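Local coordinates for Esterase/lipase-like protein (Caldicellulosiruptor lactoaceticus 6A, PDB 6A6O) that hydrolyses both acetyl esters and beta-1,4-linked xylosides, acting as a bifunctional acetyl esterase and xylosidase, at residues K151-D155 with P156-V160; R108-R111 with L112-F116; W24-Q27 with N28-P31; N205-S208 with S209-P213. All blocks are in the same frame, centred on the assembly; numbering follows the deposited sequence.

Contact 1 (K151-D155 with P156-V160); sequences KKNDD and PVERV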
loop_
_atom_site.group_PDB
_atom_site.type_symbol
_atom_site.label_atom_id
_atom_site.label_comp_id
_atom_site.label_asym_id
_atom_site.label_seq_id
_atom_site.Cartn_x
_atom_site.Cartn_y
_atom_site.Cartn_z
ATOM N N LYS A 151 7.446 18.475 -12.470
ATOM C CA LYS A 151 6.776 18.810 -13.718
ATOM C C LYS A 151 7.747 19.023 -14.872
ATOM O O LYS A 151 7.343 18.887 -16.031
ATOM C CB LYS A 151 5.893 20.040 -13.515
ATOM C CG LYS A 151 4.600 19.734 -12.754
ATOM C CD LYS A 151 3.849 18.567 -13.409
ATOM C CE LYS A 151 2.506 18.306 -12.749
ATOM N NZ LYS A 151 2.665 17.753 -11.380
ATOM N N LYS A 152 9.015 19.319 -14.586
ATOM C CA LYS A 152 10.026 19.508 -15.619
ATOM C C LYS A 152 10.906 18.280 -15.828
ATOM O O LYS A 152 11.938 18.382 -16.496
ATOM C CB LYS A 152 10.903 20.719 -15.287
ATOM C CG LYS A 152 10.171 22.045 -15.351
ATOM C CD LYS A 152 11.134 23.207 -15.541
ATOM C CE LYS A 152 10.386 24.509 -15.773
ATOM N NZ LYS A 152 9.934 25.123 -14.494
ATOM N N ASN A 153 10.526 17.123 -15.290
ATOM C CA ASN A 153 11.349 15.930 -15.449
ATOM C C ASN A 153 11.350 15.442 -16.898
ATOM O O ASN A 153 10.360 15.571 -17.625
ATOM C CB ASN A 153 10.849 14.807 -14.539
ATOM C CG ASN A 153 11.942 13.840 -14.155
ATOM O OD1 ASN A 153 12.238 12.892 -14.884
ATOM N ND2 ASN A 153 12.546 14.065 -12.993
ATOM N N ASP A 154 12.481 14.854 -17.303
ATOM C CA ASP A 154 12.593 14.265 -18.634
ATOM C C ASP A 154 11.749 13.003 -18.765
ATOM O O ASP A 154 11.337 12.650 -19.876
ATOM C CB ASP A 154 14.057 13.947 -18.951
ATOM C CG ASP A 154 14.865 15.190 -19.284
ATOM O OD1 ASP A 154 14.265 16.184 -19.753
ATOM O OD2 ASP A 154 16.096 15.171 -19.077
ATOM N N ASP A 155 11.503 12.306 -17.647
ATOM C CA ASP A 155 10.618 11.147 -17.618
ATOM C C ASP A 155 9.197 11.643 -17.391
ATOM O O ASP A 155 8.912 12.189 -16.313
ATOM C CB ASP A 155 11.030 10.194 -16.501
ATOM C CG ASP A 155 10.310 8.853 -16.555
ATOM O OD1 ASP A 155 9.236 8.753 -17.183
ATOM O OD2 ASP A 155 10.834 7.888 -15.960
ATOM N N PRO A 156 8.281 11.479 -18.350
ATOM C CA PRO A 156 6.906 11.959 -18.136
ATOM C C PRO A 156 6.232 11.324 -16.933
ATOM O O PRO A 156 5.369 11.957 -16.312
ATOM C CB PRO A 156 6.188 11.582 -19.440
ATOM C CG PRO A 156 7.298 11.355 -20.443
ATOM C CD PRO A 156 8.454 10.830 -19.661
ATOM N N VAL A 157 6.598 10.087 -16.592
ATOM C CA VAL A 157 6.003 9.440 -15.423
ATOM C C VAL A 157 6.349 10.211 -14.154
ATOM O O VAL A 157 5.525 10.336 -13.239
ATOM C CB VAL A 157 6.456 7.971 -15.334
ATOM C CG1 VAL A 157 5.941 7.326 -14.036
ATOM C CG2 VAL A 157 5.955 7.188 -16.528
ATOM N N GLU A 158 7.568 10.753 -14.084
ATOM C CA GLU A 158 7.986 11.488 -12.895
ATOM C C GLU A 158 7.270 12.823 -12.737
ATOM O O GLU A 158 7.327 13.419 -11.653
ATOM C CB GLU A 158 9.503 11.687 -12.930
ATOM C CG GLU A 158 10.277 10.403 -12.729
ATOM C CD GLU A 158 10.092 9.817 -11.328
ATOM O OE1 GLU A 158 10.023 10.605 -10.361
ATOM O OE2 GLU A 158 10.025 8.571 -11.193
ATOM N N ARG A 159 6.578 13.298 -13.767
ATOM C CA ARG A 159 5.812 14.530 -13.655
ATOM C C ARG A 159 4.484 14.321 -12.948
ATOM O O ARG A 159 3.806 15.302 -12.638
ATOM C CB ARG A 159 5.564 15.129 -15.045
ATOM C CG ARG A 159 6.847 15.327 -15.846
ATOM C CD ARG A 159 6.590 15.627 -17.313
ATOM N NE ARG A 159 7.815 15.470 -18.096
ATOM C CZ ARG A 159 7.846 15.271 -19.411
ATOM N NH1 ARG A 159 6.717 15.215 -20.103
ATOM N NH2 ARG A 159 9.011 15.135 -20.036
ATOM N N VAL A 160 4.118 13.076 -12.671
ATOM C CA VAL A 160 2.789 12.720 -12.178
ATOM C C VAL A 160 2.834 12.585 -10.661
ATOM O O VAL A 160 3.843 12.135 -10.100
ATOM C CB VAL A 160 2.326 11.411 -12.845
ATOM C CG1 VAL A 160 1.028 10.932 -12.272
ATOM C CG2 VAL A 160 2.226 11.599 -14.370
#
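Arg159 starts with CG anti to its own carbonyl carbon (chi1 -54°) and then runs extended from CG to NE, which carries the guanidinium back to the carbonyl of Asn153. The grip is side-on and converges on a single atom: NE of Arg159 stands 2.6 Å from Asn153 O, and NH2 of Arg159 reaches the same oxygen at 2.8 Å. That oxygen lies practically in the guanidinium plane, while CA of Pro156 sits 3.5 Å above one face of the group, toward its rim. Lys151 bonds the backbone of Arg159 in turn. Bent at chi2 and chi4, its chain lays CD and CE beside the backbone oxygen of Arg159, and Lys151 NZ bonds to Arg159 O at 3.0 Å, nearly along the C=O axis. Between these two reaches the chain is held by its acidic and amide side chains. Asn153 OD1 accepts Asp155 N at 2.9 Å on an in-plane lone pair, an Asx turn, while its ND2 is taken by Asp150. The Asn153 amide also lies alongside Glu158, with Asn153 CG 3.5 Å from Glu158 CB. Asp155 OD1 receives Val157 N at 3.0 Å from above the carboxylate plane. The other oxygen, Asp155 OD2, and Glu158 OE2 both form salt bridges with Arg108 of helix 101-115. The chemistry is that of a polar surface turn in which cationic side chains are spent on backbone carbonyls, while two neighbouring carboxylates share one arginine, whose charge probably offsets their mutual repulsion.

Contact 2 (R108-R111 with L112-F116); sequences RAIR and LVRYF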
loop_
_atom_site.group_PDB
_atom_site.type_symbol
_atom_site.label_atom_id
_atom_site.label_comp_id
_atom_site.label_asym_id
_atom_site.label_seq_id
_atom_site.Cartn_x
_atom_site.Cartn_y
_atom_site.Cartn_z
ATOM N N ARG A 108 6.889 5.136 -7.315
ATOM C CA ARG A 108 6.943 4.924 -8.758
ATOM C C ARG A 108 5.695 4.203 -9.249
ATOM O O ARG A 108 5.124 4.564 -10.287
ATOM C CB ARG A 108 8.203 4.138 -9.108
ATOM C CG ARG A 108 8.376 3.862 -10.595
ATOM C CD ARG A 108 8.567 5.136 -11.415
ATOM N NE ARG A 108 8.697 4.788 -12.836
ATOM C CZ ARG A 108 9.157 5.599 -13.789
ATOM N NH1 ARG A 108 9.542 6.837 -13.504
ATOM N NH2 ARG A 108 9.236 5.159 -15.044
ATOM N N ALA A 109 5.248 3.194 -8.496
ATOM C CA ALA A 109 4.064 2.430 -8.887
ATOM C C ALA A 109 2.837 3.326 -9.027
ATOM O O ALA A 109 2.087 3.210 -10.004
ATOM C CB ALA A 109 3.813 1.307 -7.876
ATOM N N ILE A 110 2.622 4.240 -8.076
ATOM C CA ILE A 110 1.463 5.133 -8.159
ATOM C C ILE A 110 1.588 6.075 -9.359
ATOM O O ILE A 110 0.631 6.265 -10.120
ATOM C CB ILE A 110 1.278 5.914 -6.842
ATOM C CG1 ILE A 110 1.011 4.945 -5.680
ATOM C CG2 ILE A 110 0.100 6.896 -6.961
ATOM C CD1 ILE A 110 0.750 5.657 -4.358
ATOM N N ARG A 111 2.761 6.693 -9.541
ATOM C CA ARG A 111 2.970 7.545 -10.716
ATOM C C ARG A 111 2.732 6.778 -12.012
ATOM O O ARG A 111 2.134 7.309 -12.962
ATOM C CB ARG A 111 4.391 8.106 -10.728
ATOM C CG ARG A 111 4.769 8.934 -9.524
ATOM C CD ARG A 111 6.033 9.717 -9.851
ATOM N NE ARG A 111 6.876 9.916 -8.673
ATOM C CZ ARG A 111 6.773 10.938 -7.829
ATOM N NH1 ARG A 111 5.844 11.879 -7.998
ATOM N NH2 ARG A 111 7.607 11.009 -6.798
ATOM N N LEU A 112 3.212 5.537 -12.070
ATOM C CA LEU A 112 3.095 4.735 -13.288
ATOM C C LEU A 112 1.639 4.440 -13.618
ATOM O O LEU A 112 1.197 4.623 -14.758
ATOM C CB LEU A 112 3.874 3.434 -13.124
ATOM C CG LEU A 112 4.074 2.531 -14.347
ATOM C CD1 LEU A 112 4.849 3.288 -15.414
ATOM C CD2 LEU A 112 4.808 1.263 -13.953
ATOM N N VAL A 113 0.875 3.963 -12.630
ATOM C CA VAL A 113 -0.528 3.656 -12.878
ATOM C C VAL A 113 -1.293 4.922 -13.251
ATOM O O VAL A 113 -2.145 4.910 -14.148
ATOM C CB VAL A 113 -1.144 2.951 -11.654
ATOM C CG1 VAL A 113 -2.642 2.753 -11.858
ATOM C CG2 VAL A 113 -0.451 1.617 -11.403
ATOM N N ARG A 114 -1.002 6.036 -12.579
ATOM C CA ARG A 114 -1.693 7.274 -12.908
ATOM C C ARG A 114 -1.315 7.750 -14.305
ATOM O O ARG A 114 -2.173 8.233 -15.056
ATOM C CB ARG A 114 -1.372 8.345 -11.869
ATOM C CG ARG A 114 -2.183 9.601 -12.016
ATOM C CD ARG A 114 -2.115 10.448 -10.740
ATOM N NE ARG A 114 -3.123 10.026 -9.770
ATOM C CZ ARG A 114 -2.888 9.838 -8.471
ATOM N NH1 ARG A 114 -1.670 10.018 -7.968
ATOM N NH2 ARG A 114 -3.875 9.468 -7.676
ATOM N N TYR A 115 -0.039 7.608 -14.666
ATOM C CA TYR A 115 0.412 8.041 -15.987
ATOM C C TYR A 115 -0.284 7.254 -17.092
ATOM O O TYR A 115 -0.693 7.824 -18.108
ATOM C CB TYR A 115 1.926 7.883 -16.102
ATOM C CG TYR A 115 2.459 8.245 -17.475
ATOM C CD1 TYR A 115 2.537 9.571 -17.874
ATOM C CD2 TYR A 115 2.867 7.260 -18.369
ATOM C CE1 TYR A 115 3.026 9.918 -19.138
ATOM C CE2 TYR A 115 3.357 7.593 -19.637
ATOM C CZ TYR A 115 3.427 8.921 -20.009
ATOM O OH TYR A 115 3.909 9.267 -21.255
ATOM N N PHE A 116 -0.420 5.941 -16.911
ATOM C CA PHE A 116 -1.050 5.067 -17.885
ATOM C C PHE A 116 -2.538 4.865 -17.627
ATOM O O PHE A 116 -3.114 3.903 -18.143
ATOM C CB PHE A 116 -0.337 3.714 -17.904
ATOM C CG PHE A 116 0.986 3.740 -18.604
ATOM C CD1 PHE A 116 1.051 3.947 -19.975
ATOM C CD2 PHE A 116 2.163 3.534 -17.901
ATOM C CE1 PHE A 116 2.265 3.963 -20.627
ATOM C CE2 PHE A 116 3.385 3.556 -18.554
ATOM C CZ PHE A 116 3.436 3.770 -19.911
#
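Arg108 and Leu112 are joined by one of the regular i to i+4 backbone bonds of helix 101-115, with Leu112 N 2.8 Å from Arg108 O. Next come Val113 N to Ala109 O at 3.0 Å and Arg114 N to Ile110 O, also at 3.0 Å. Tyr115 N then meets Arg111 O at 2.8 Å, and one more bond of the series, Phe116 N to Leu112 O at 3.0 Å, comes as the chain leaves helical geometry. Among the side chains, Ile110 and Arg114 run alongside each other in the same direction, and CG2 of Ile110 comes 3.7 Å from NH1 of Arg114. With CG anti to the backbone N (chi1 -172°) and a bend at chi3, Arg114 turns its guanidinium to a set of partners from the loops: NE to Pro124 O, NH1 to Arg163 O and Ser161 O, and NH2 in a salt bridge with Asp165. Arg111 NH1 is matched by Asp147 in a salt bridge and by Val160 O; Arg108 gives NE to Leu23 O and NH1 to salt bridges with Asp155 and Glu158. Helix 101-115 packs its apolar side on the central sheet: Ala109 and Val113 rest on strands 42-46 and 86-91, Leu112 on strand 42-46, and Ile110 on strand 127-132.

Contact 3 (W24-Q27 with N28-P31); sequences WENQ and NDIP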
loop_
_atom_site.group_PDB
_atom_site.type_symbol
_atom_site.label_atom_id
_atom_site.label_comp_id
_atom_site.label_asym_id
_atom_site.label_seq_id
_atom_site.Cartn_x
_atom_site.Cartn_y
_atom_site.Cartn_z
ATOM N N TRP A 24 10.261 0.526 -13.877
ATOM C CA TRP A 24 11.132 1.291 -14.762
ATOM C C TRP A 24 11.378 0.466 -16.018
ATOM O O TRP A 24 11.889 -0.656 -15.931
ATOM C CB TRP A 24 12.457 1.641 -14.076
ATOM C CG TRP A 24 12.295 2.679 -13.000
ATOM C CD1 TRP A 24 12.317 4.031 -13.155
ATOM C CD2 TRP A 24 12.058 2.437 -11.605
ATOM N NE1 TRP A 24 12.119 4.653 -11.941
ATOM C CE2 TRP A 24 11.957 3.697 -10.974
ATOM C CE3 TRP A 24 11.930 1.282 -10.831
ATOM C CZ2 TRP A 24 11.727 3.833 -9.603
ATOM C CZ3 TRP A 24 11.702 1.416 -9.464
ATOM C CH2 TRP A 24 11.611 2.683 -8.869
ATOM N N GLU A 25 10.972 1.011 -17.169
ATOM C CA GLU A 25 11.228 0.405 -18.474
ATOM C C GLU A 25 12.662 -0.103 -18.595
ATOM O O GLU A 25 12.905 -1.276 -18.908
ATOM C CB GLU A 25 10.937 1.442 -19.562
ATOM C CG GLU A 25 10.300 0.916 -20.834
ATOM C CD GLU A 25 10.100 2.022 -21.861
ATOM O OE1 GLU A 25 9.475 1.763 -22.912
ATOM O OE2 GLU A 25 10.571 3.155 -21.611
ATOM N N ASN A 26 13.620 0.784 -18.330
ATOM C CA ASN A 26 15.044 0.488 -18.421
ATOM C C ASN A 26 15.583 0.152 -17.034
ATOM O O ASN A 26 15.540 0.994 -16.130
ATOM C CB ASN A 26 15.789 1.686 -19.013
ATOM C CG ASN A 26 17.241 1.379 -19.342
ATOM O OD1 ASN A 26 17.764 0.313 -19.003
ATOM N ND2 ASN A 26 17.906 2.324 -20.000
ATOM N N GLN A 27 16.101 -1.071 -16.874
ATOM C CA GLN A 27 16.687 -1.471 -15.599
ATOM C C GLN A 27 17.789 -0.524 -15.145
ATOM O O GLN A 27 18.069 -0.440 -13.944
ATOM C CB GLN A 27 17.244 -2.893 -15.686
ATOM C CG GLN A 27 16.221 -3.950 -16.045
ATOM C CD GLN A 27 16.703 -5.354 -15.740
ATOM O OE1 GLN A 27 17.859 -5.562 -15.353
ATOM N NE2 GLN A 27 15.817 -6.331 -15.909
ATOM N N ASN A 28 18.426 0.190 -16.077
ATOM C CA ASN A 28 19.447 1.155 -15.703
ATOM C C ASN A 28 18.865 2.389 -15.034
ATOM O O ASN A 28 19.628 3.189 -14.484
ATOM C CB ASN A 28 20.258 1.562 -16.935
ATOM C CG ASN A 28 21.183 0.459 -17.410
ATOM O OD1 ASN A 28 21.448 -0.503 -16.683
ATOM N ND2 ASN A 28 21.688 0.595 -18.633
ATOM N N ASP A 29 17.546 2.565 -15.068
ATOM C CA ASP A 29 16.896 3.698 -14.430
ATOM C C ASP A 29 16.360 3.369 -13.040
ATOM O O ASP A 29 15.821 4.261 -12.379
ATOM C CB ASP A 29 15.753 4.219 -15.310
ATOM C CG ASP A 29 16.249 4.896 -16.575
ATOM O OD1 ASP A 29 17.308 5.558 -16.525
ATOM O OD2 ASP A 29 15.581 4.759 -17.623
ATOM N N ILE A 30 16.480 2.122 -12.589
ATOM C CA ILE A 30 16.009 1.734 -11.258
ATOM C C ILE A 30 16.916 2.361 -10.208
ATOM O O ILE A 30 18.109 2.032 -10.163
ATOM C CB ILE A 30 15.980 0.209 -11.081
ATOM C CG1 ILE A 30 15.121 -0.455 -12.158
ATOM C CG2 ILE A 30 15.467 -0.154 -9.671
ATOM C CD1 ILE A 30 15.170 -1.945 -12.105
ATOM N N PRO A 31 16.410 3.240 -9.340
ATOM C CA PRO A 31 17.277 3.840 -8.317
ATOM C C PRO A 31 17.731 2.803 -7.301
ATOM O O PRO A 31 16.965 1.923 -6.903
ATOM C CB PRO A 31 16.387 4.916 -7.675
ATOM C CG PRO A 31 14.978 4.516 -8.001
ATOM C CD PRO A 31 15.060 3.826 -9.345
HETATM O O HOH W 1 19.887 0.948 -12.197
#
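Trp24 spreads one face of its indole over Asp29, Ile30 and Pro31. Closest in is Pro31, whose CD comes within 3.3 Å of Trp24 CZ2. This CD hangs 3.6 Å from the centroid of the six-membered ring and only 22° off the normal, a CH-pi contact over the face. Toward the rim, the same face carries Ile30 CA and Asp29 O, while Ile30 CG1 packs 3.9 Å from Trp24 CE3. A second shell sets these groups in place. Asp29 N bonds to Asn26 O at 2.8 Å, closing a tight turn. Asn26 CG, anti to the backbone N (chi1 -171°), places Asn26 OD1 near Asn28 N, which meets it at 3.0 Å from well above the amide carbonyl plane. The bond from Ile30 N to Gln27 O is weak, but one water reinforces that side by donating both to Gln27 O and to Ile30 O. Farther out, Trp24 rests on Asp105 and Arg108 of helix 101-115, and Pro31 touches Leu104 of the same helix. Exchanging the indole for an alanine would probably open a gap beside Pro31 and Ile30 and cost Pro31 CD its CH-pi partner. In chemical terms the turn has two unlike sides: the inner one is held by CH-pi and apolar contact with the buried indole, the outer one by backbone bonds, an amide oxygen and a bridging water.

Contact 4 (N205-S208 with S209-P213); sequences NMVS and SKTPP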
loop_
_atom_site.group_PDB
_atom_site.type_symbol
_atom_site.label_atom_id
_atom_site.label_comp_id
_atom_site.label_asym_id
_atom_site.label_seq_id
_atom_site.Cartn_x
_atom_site.Cartn_y
_atom_site.Cartn_z
ATOM N N ASN A 205 3.710 9.904 12.551
ATOM C CA ASN A 205 4.369 11.201 12.712
ATOM C C ASN A 205 4.225 12.098 11.483
ATOM O O ASN A 205 4.384 13.325 11.596
ATOM C CB ASN A 205 5.870 11.006 12.982
ATOM C CG ASN A 205 6.170 10.483 14.370
ATOM O OD1 ASN A 205 5.458 10.762 15.344
ATOM N ND2 ASN A 205 7.257 9.723 14.476
ATOM N N MET A 206 3.949 11.524 10.314
ATOM C CA MET A 206 4.000 12.255 9.057
ATOM C C MET A 206 2.628 12.522 8.459
ATOM O O MET A 206 2.541 13.077 7.359
ATOM C CB MET A 206 4.880 11.489 8.064
ATOM C CG MET A 206 6.299 11.331 8.571
ATOM S SD MET A 206 7.193 12.908 8.437
ATOM C CE MET A 206 7.173 13.116 6.662
ATOM N N VAL A 207 1.549 12.164 9.160
ATOM C CA VAL A 207 0.213 12.508 8.688
ATOM C C VAL A 207 0.073 14.025 8.613
ATOM O O VAL A 207 0.543 14.758 9.493
ATOM C CB VAL A 207 -0.845 11.892 9.621
ATOM C CG1 VAL A 207 -2.248 12.389 9.268
ATOM C CG2 VAL A 207 -0.789 10.400 9.524
ATOM N N SER A 208 -0.576 14.507 7.557
ATOM C CA SER A 208 -0.853 15.930 7.378
ATOM C C SER A 208 -2.314 16.096 6.979
ATOM O O SER A 208 -3.031 15.117 6.767
ATOM C CB SER A 208 0.055 16.539 6.302
ATOM O OG SER A 208 -0.286 16.025 5.026
ATOM N N SER A 209 -2.754 17.350 6.841
ATOM C CA SER A 209 -4.121 17.591 6.391
ATOM C C SER A 209 -4.365 17.091 4.969
ATOM O O SER A 209 -5.525 16.913 4.576
ATOM C CB SER A 209 -4.449 19.084 6.484
ATOM O OG SER A 209 -3.687 19.807 5.542
ATOM N N LYS A 210 -3.310 16.854 4.190
ATOM C CA LYS A 210 -3.440 16.345 2.830
ATOM C C LYS A 210 -3.421 14.822 2.740
ATOM O O LYS A 210 -3.626 14.283 1.648
ATOM C CB LYS A 210 -2.321 16.900 1.940
ATOM C CG LYS A 210 -2.222 18.419 1.943
ATOM C CD LYS A 210 -3.542 19.055 1.569
ATOM C CE LYS A 210 -3.377 20.565 1.363
ATOM N NZ LYS A 210 -4.692 21.215 1.064
ATOM N N THR A 211 -3.144 14.120 3.828
ATOM C CA THR A 211 -3.251 12.663 3.812
ATOM C C THR A 211 -4.658 12.261 3.365
ATOM O O THR A 211 -5.644 12.853 3.830
ATOM C CB THR A 211 -2.946 12.094 5.200
ATOM O OG1 THR A 211 -1.622 12.465 5.593
ATOM C CG2 THR A 211 -3.059 10.564 5.218
ATOM N N PRO A 212 -4.793 11.302 2.447
ATOM C CA PRO A 212 -6.122 10.937 1.926
ATOM C C PRO A 212 -6.948 10.181 2.950
ATOM O O PRO A 212 -6.417 9.666 3.948
ATOM C CB PRO A 212 -5.801 10.042 0.714
ATOM C CG PRO A 212 -4.422 9.548 0.955
ATOM C CD PRO A 212 -3.708 10.652 1.692
ATOM N N PRO A 213 -8.256 10.077 2.718
ATOM C CA PRO A 213 -9.110 9.262 3.593
ATOM C C PRO A 213 -8.550 7.855 3.750
ATOM O O PRO A 213 -8.082 7.245 2.785
ATOM C CB PRO A 213 -10.455 9.237 2.857
ATOM C CG PRO A 213 -10.431 10.415 1.945
ATOM C CD PRO A 213 -8.998 10.672 1.589
#
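Thr211 reaches back across the turn to Ser208, and its side chain can be followed atom by atom. CB of Thr211 lies 3.4 Å from Ser208 O. From there OG1, anti to the carbonyl carbon of its own residue (chi1 -60°), accepts Ser208 N at 3.0 Å in an almost straight bond, 174° at the hydrogen. The same hydroxyl also touches Val207, whose CG1 is 3.7 Å from Thr211 OG1. The backbone completes the exchange: Thr211 N bonds to Ser208 O at 3.1 Å from above the carbonyl plane, closing a type I beta turn. Ser208 adds a bond of its own. Its OG stands between the backbone N and the carbonyl carbon (chi1 68°) and accepts Lys210 N at 3.2 Å, so the second corner residue, Lys210, is held as well. Putting an alanine at Ser208 would probably leave Lys210 N without this acceptor and make the turn less firmly fixed, though the Thr211 bonds could remain. The turn belongs to the loop that leads from helix 195-200 to strand 214-219. Val207 lies against Phe233, Ala236 and Leu237 of helix 228-239, Thr211 bridges Leu237 and Ile167 of strand 167-170, and Pro213 pairs through its backbone with Ile167 just before strand 214-219 begins.

Overall arrangement
From the N terminus, contact 3 comes first, a turn in the loop joining strand 21-22 to strand 42-46. Contact 2 follows on helix 101-115, then contact 1 in the loop between helix 134-142 and strand 167-170, and lastly contact 4 just ahead of strand 214-219. Contacts 3, 1 and 4 close short turns of their own, while contact 2 spans successive turns of a helix; all run in series, and none nests or crosses. Three gather on one side of the chain's centre, with helix 101-115 as the hub: contact 2 touches contact 3 through Arg108 and Trp24, and contact 1 through Arg108 and Arg111, which meet Glu158 and Val160. Contact 4 stands apart, tying helix 228-239 to the sheet.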